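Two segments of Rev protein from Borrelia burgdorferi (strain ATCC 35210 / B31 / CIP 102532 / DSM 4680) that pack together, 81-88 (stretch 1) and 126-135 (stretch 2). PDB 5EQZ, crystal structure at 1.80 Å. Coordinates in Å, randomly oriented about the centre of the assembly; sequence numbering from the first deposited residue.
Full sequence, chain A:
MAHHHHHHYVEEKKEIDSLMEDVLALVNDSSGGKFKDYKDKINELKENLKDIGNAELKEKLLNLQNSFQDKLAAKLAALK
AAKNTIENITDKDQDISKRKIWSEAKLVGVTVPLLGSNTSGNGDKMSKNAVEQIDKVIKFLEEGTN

Stretch 1, residues 81-88: AAKNTIEN
Stretch 2, residues 126-135: MSKNAVEQID

Both stretches are α-helical, and their N-to-C directions make an angle of 162°, so the helices run nearly antiparallel, with a signed crossing angle of -162° and a closest axial approach of 9.7 Å. Phi and psi stay near -60° and -45° through most of both segments; Asn88, at -88°/-3°, departs from these values. The i to i+4 ladder supports the assignment: Ile86 N donates to Ala82 O at 2.9 Å, Glu87 N to Lys83 O at 2.9 Å, Val131 N to Ser127 O at 2.9 Å and Ile134 N to Ala130 O at 2.9 Å. Two CA pairs fix the register, Lys83 CA to Val131 CA at 5.8 Å and Ile86 CA to Ser127 CA at 6.2 Å; moving forward in one helix means moving backward in the other.

Apolar packing centres on Ile86, a knob in the hole formed by Ser127, Ala130, Val131 and Ile134. Its CA-to-CB bond points toward the second helix, and the m,t rotamer (chi1 -69°, chi2 171°) places Ile86 CD1 3.8 Å from Ala130 CB and 4.0 Å from Ile134 CD1. Ile86 CG2 lies 4.2 Å from Val131 CG2 and 3.3 Å from Ser127 OG; the latter is a close contact between a methyl group and a hydroxyl oxygen, with Ser127 at chi1 -165° (t). Ile134 is also m,t (-72°, 170°), and its CD1 reaches Ala82 CB at 4.2 Å. These contacts gather hydrocarbon groups from both helices and bury their apolar surface. The total area buried between the stretches is 386 Å², both sides summed.

Longer polar side chains contribute their aliphatic portions. Lys83 CB approaches Ile134 CG2 at 3.9 Å, and Lys83 CG lies 4.3 Å from Val131 CG2. Glu87, at chi1 -74° (m) and chi2 178° (t), sets its CG 3.8 Å from Val131 CG2. Val131 itself has chi1 164° (t).

The polar link across the pair is a salt bridge that includes a hydrogen bond: Lys83 NZ donates to Asp135 OD1 at 2.6 Å, joining ammonium and carboxylate at short range. Both CA-to-CB bonds point sideways, yet both side-chain ends come nearer the opposing helix. Lys83 extends through three t torsions (170°, -169°, 177°) before chi4 turns to 135°, between wells, while Asp135 adopts chi1 -80° (m) and chi2 -16°. The extended lysine thus carries its charge past the apolar contacts to the aspartate.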

ATOM      1  N   ALA A  81      -7.779   6.059   6.544  1.00 29.80           N
ATOM      2  CA  ALA A  81      -7.734   7.428   7.056  1.00 34.24           C
ATOM      3  C   ALA A  81      -8.091   8.435   5.961  1.00 34.70           C
ATOM      4  O   ALA A  81      -8.918   9.340   6.167  1.00 35.36           O
ATOM      5  CB  ALA A  81      -6.347   7.714   7.634  1.00 31.59           C
ATOM      6  N   ALA A  82      -7.478   8.292   4.785  1.00 32.18           N
ATOM      7  CA  ALA A  82      -7.818   9.174   3.668  1.00 29.18           C
ATOM      8  C   ALA A  82      -9.295   9.048   3.300  1.00 31.44           C
ATOM      9  O   ALA A  82      -9.966  10.055   3.013  1.00 33.23           O
ATOM     10  CB  ALA A  82      -6.927   8.860   2.461  1.00 25.27           C
ATOM     11  N   LYS A  83      -9.820   7.817   3.311  1.00 28.22           N
ATOM     12  CA  LYS A  83     -11.227   7.592   2.984  1.00 32.13           C
ATOM     13  C   LYS A  83     -12.130   8.315   3.970  1.00 36.14           C
ATOM     14  O   LYS A  83     -13.069   9.024   3.578  1.00 38.61           O
ATOM     15  CB  LYS A  83     -11.532   6.092   3.000  1.00 32.21           C
ATOM     16  CG  LYS A  83     -13.029   5.767   2.898  1.00 34.97           C
ATOM     17  CD  LYS A  83     -13.284   4.289   3.187  1.00 36.68           C
ATOM     18  CE  LYS A  83     -14.765   3.977   3.156  1.00 44.27           C
ATOM     19  NZ  LYS A  83     -15.056   2.734   2.393  1.00 47.67           N
ATOM     20  N   ASN A  84     -11.853   8.150   5.262  1.00 35.66           N
ATOM     21  CA  ASN A  84     -12.666   8.787   6.288  1.00 38.34           C
ATOM     22  C   ASN A  84     -12.646  10.305   6.135  1.00 38.61           C
ATOM     23  O   ASN A  84     -13.700  10.957   6.118  1.00 38.86           O
ATOM     24  CB  ASN A  84     -12.156   8.362   7.663  1.00 43.05           C
ATOM     25  CG  ASN A  84     -12.979   8.941   8.777  1.00 51.99           C
ATOM     26  OD1 ASN A  84     -14.110   8.514   9.010  1.00 56.55           O
ATOM     27  ND2 ASN A  84     -12.424   9.927   9.473  1.00 54.36           N
ATOM     28  N   THR A  85     -11.448  10.884   6.023  1.00 35.95           N
ATOM     29  CA  THR A  85     -11.314  12.327   5.835  1.00 36.40           C
ATOM     30  C   THR A  85     -12.104  12.816   4.631  1.00 36.07           C
ATOM     31  O   THR A  85     -12.853  13.791   4.728  1.00 34.76           O
ATOM     32  CB  THR A  85      -9.840  12.695   5.673  1.00 35.33           C
ATOM     33  OG1 THR A  85      -9.138  12.343   6.872  1.00 36.60           O
ATOM     34  CG2 THR A  85      -9.695  14.189   5.414  1.00 33.49           C
ATOM     35  N   ILE A  86     -11.937  12.163   3.477  1.00 35.70           N
ATOM     36  CA  ILE A  86     -12.635  12.612   2.269  1.00 32.69           C
ATOM     37  C   ILE A  86     -14.139  12.553   2.475  1.00 34.26           C
ATOM     38  O   ILE A  86     -14.869  13.488   2.117  1.00 35.67           O
ATOM     39  CB  ILE A  86     -12.203  11.770   1.054  1.00 31.39           C
ATOM     40  CG1 ILE A  86     -10.746  12.070   0.676  1.00 30.08           C
ATOM     41  CG2 ILE A  86     -13.147  11.972  -0.115  1.00 33.72           C
ATOM     42  CD1 ILE A  86     -10.181  11.113  -0.366  1.00 26.84           C
ATOM     43  N   GLU A  87     -14.630  11.462   3.068  1.00 36.76           N
ATOM     44  CA  GLU A  87     -16.067  11.342   3.307  1.00 41.83           C
ATOM     45  C   GLU A  87     -16.592  12.451   4.202  1.00 41.67           C
ATOM     46  O   GLU A  87     -17.719  12.925   4.007  1.00 42.97           O
ATOM     47  CB  GLU A  87     -16.388   9.985   3.928  1.00 42.03           C
ATOM     48  CG  GLU A  87     -16.301   8.825   2.968  1.00 46.08           C
ATOM     49  CD  GLU A  87     -16.572   7.509   3.651  1.00 50.83           C
ATOM     50  OE1 GLU A  87     -16.405   7.435   4.890  1.00 51.81           O
ATOM     51  OE2 GLU A  87     -16.960   6.552   2.949  1.00 53.78           O
ATOM     52  N   ASN A  88     -15.802  12.884   5.179  1.00 41.41           N
ATOM     53  CA  ASN A  88     -16.272  13.842   6.172  1.00 45.48           C
ATOM     54  C   ASN A  88     -16.098  15.301   5.765  1.00 44.25           C
ATOM     55  O   ASN A  88     -16.507  16.186   6.524  1.00 50.21           O
ATOM     56  CB  ASN A  88     -15.572  13.606   7.504  1.00 48.90           C
ATOM     57  CG  ASN A  88     -16.023  12.329   8.174  1.00 55.06           C
ATOM     58  OD1 ASN A  88     -15.526  11.972   9.237  1.00 60.88           O
ATOM     59  ND2 ASN A  88     -16.979  11.644   7.570  1.00 55.76           N
ATOM     60  N   MET A 126     -16.074  14.195  -7.080  1.00 33.48           N
ATOM     61  CA  MET A 126     -14.692  13.861  -6.749  1.00 32.33           C
ATOM     62  C   MET A 126     -14.623  12.962  -5.519  1.00 30.79           C
ATOM     63  O   MET A 126     -13.864  11.988  -5.495  1.00 31.54           O
ATOM     64  CB  MET A 126     -13.866  15.122  -6.511  1.00 28.69           C
ATOM     65  CG  MET A 126     -13.485  15.899  -7.749  1.00 26.27           C
ATOM     66  SD  MET A 126     -12.662  17.390  -7.151  1.00 23.24           S
ATOM     67  CE  MET A 126     -11.067  16.728  -6.748  1.00 26.22           C
ATOM     68  N   SER A 127     -15.400  13.284  -4.486  1.00 31.54           N
ATOM     69  CA  SER A 127     -15.437  12.452  -3.290  1.00 34.98           C
ATOM     70  C   SER A 127     -15.792  11.009  -3.639  1.00 38.46           C
ATOM     71  O   SER A 127     -15.081  10.066  -3.254  1.00 38.46           O
ATOM     72  CB  SER A 127     -16.439  13.033  -2.298  1.00 40.82           C
ATOM     73  OG  SER A 127     -16.252  12.470  -1.017  1.00 46.50           O
ATOM     74  N   LYS A 128     -16.873  10.824  -4.403  1.00 41.57           N
ATOM     75  CA  LYS A 128     -17.320   9.479  -4.765  1.00 42.62           C
ATOM     76  C   LYS A 128     -16.242   8.720  -5.531  1.00 42.18           C
ATOM     77  O   LYS A 128     -15.984   7.542  -5.249  1.00 42.22           O
ATOM     78  CB  LYS A 128     -18.614   9.559  -5.585  1.00 43.49           C
ATOM     79  N   ASN A 129     -15.598   9.376  -6.500  1.00 41.18           N
ATOM     80  CA  ASN A 129     -14.549   8.722  -7.270  1.00 39.67           C
ATOM     81  C   ASN A 129     -13.402   8.295  -6.359  1.00 35.98           C
ATOM     82  O   ASN A 129     -12.943   7.148  -6.414  1.00 37.83           O
ATOM     83  CB  ASN A 129     -14.058   9.663  -8.377  1.00 41.16           C
ATOM     84  CG  ASN A 129     -13.018   9.018  -9.287  1.00 45.37           C
ATOM     85  OD1 ASN A 129     -12.805   7.806  -9.254  1.00 48.40           O
ATOM     86  ND2 ASN A 129     -12.358   9.833 -10.096  1.00 43.60           N
ATOM     87  N   ALA A 130     -12.946   9.206  -5.492  1.00 31.93           N
ATOM     88  CA  ALA A 130     -11.823   8.907  -4.604  1.00 27.57           C
ATOM     89  C   ALA A 130     -12.139   7.732  -3.687  1.00 28.49           C
ATOM     90  O   ALA A 130     -11.300   6.838  -3.500  1.00 30.41           O
ATOM     91  CB  ALA A 130     -11.466  10.150  -3.786  1.00 26.84           C
ATOM     92  N   VAL A 131     -13.349   7.701  -3.117  1.00 30.67           N
ATOM     93  CA  VAL A 131     -13.684   6.623  -2.191  1.00 39.01           C
ATOM     94  C   VAL A 131     -13.805   5.297  -2.933  1.00 39.78           C
ATOM     95  O   VAL A 131     -13.425   4.244  -2.410  1.00 34.34           O
ATOM     96  CB  VAL A 131     -14.964   6.963  -1.409  1.00 39.72           C
ATOM     97  CG1 VAL A 131     -15.543   5.712  -0.752  1.00 42.53           C
ATOM     98  CG2 VAL A 131     -14.665   8.020  -0.357  1.00 33.50           C
ATOM     99  N   GLU A 132     -14.330   5.320  -4.164  1.00 41.07           N
ATOM    100  CA  GLU A 132     -14.465   4.079  -4.923  1.00 39.26           C
ATOM    101  C   GLU A 132     -13.096   3.499  -5.262  1.00 38.12           C
ATOM    102  O   GLU A 132     -12.892   2.278  -5.170  1.00 36.64           O
ATOM    103  CB  GLU A 132     -15.301   4.315  -6.188  1.00 39.99           C
ATOM    104  N   GLN A 133     -12.132   4.359  -5.607  1.00 33.38           N
ATOM    105  CA  GLN A 133     -10.780   3.878  -5.883  1.00 32.70           C
ATOM    106  C   GLN A 133     -10.087   3.384  -4.619  1.00 31.79           C
ATOM    107  O   GLN A 133      -9.413   2.346  -4.641  1.00 31.05           O
ATOM    108  CB  GLN A 133      -9.953   4.978  -6.538  1.00 30.71           C
ATOM    109  CG  GLN A 133     -10.348   5.286  -7.952  1.00 36.24           C
ATOM    110  CD  GLN A 133      -9.255   6.043  -8.669  1.00 37.89           C
ATOM    111  OE1 GLN A 133      -8.150   5.539  -8.827  1.00 40.96           O
ATOM    112  NE2 GLN A 133      -9.543   7.275  -9.071  1.00 35.58           N
ATOM    113  N   ILE A 134     -10.231   4.117  -3.512  1.00 29.42           N
ATOM    114  CA  ILE A 134      -9.605   3.699  -2.260  1.00 28.98           C
ATOM    115  C   ILE A 134     -10.168   2.359  -1.806  1.00 35.94           C
ATOM    116  O   ILE A 134      -9.434   1.490  -1.307  1.00 35.40           O
ATOM    117  CB  ILE A 134      -9.786   4.795  -1.193  1.00 28.02           C
ATOM    118  CG1 ILE A 134      -8.901   6.002  -1.516  1.00 31.90           C
ATOM    119  CG2 ILE A 134      -9.498   4.268   0.216  1.00 28.69           C
ATOM    120  CD1 ILE A 134      -9.195   7.222  -0.653  1.00 31.90           C
ATOM    121  N   ASP A 135     -11.476   2.158  -1.992  1.00 33.34           N
ATOM    122  CA  ASP A 135     -12.106   0.900  -1.613  1.00 35.91           C
ATOM    123  C   ASP A 135     -11.560  -0.260  -2.425  1.00 36.67           C
ATOM    124  O   ASP A 135     -11.360  -1.357  -1.890  1.00 37.81           O
ATOM    125  CB  ASP A 135     -13.622   0.981  -1.797  1.00 38.57           C
ATOM    126  CG  ASP A 135     -14.317   1.682  -0.656  1.00 43.93           C
ATOM    127  OD1 ASP A 135     -13.685   1.841   0.407  1.00 39.96           O
ATOM    128  OD2 ASP A 135     -15.509   2.051  -0.818  1.00 45.15           O
TER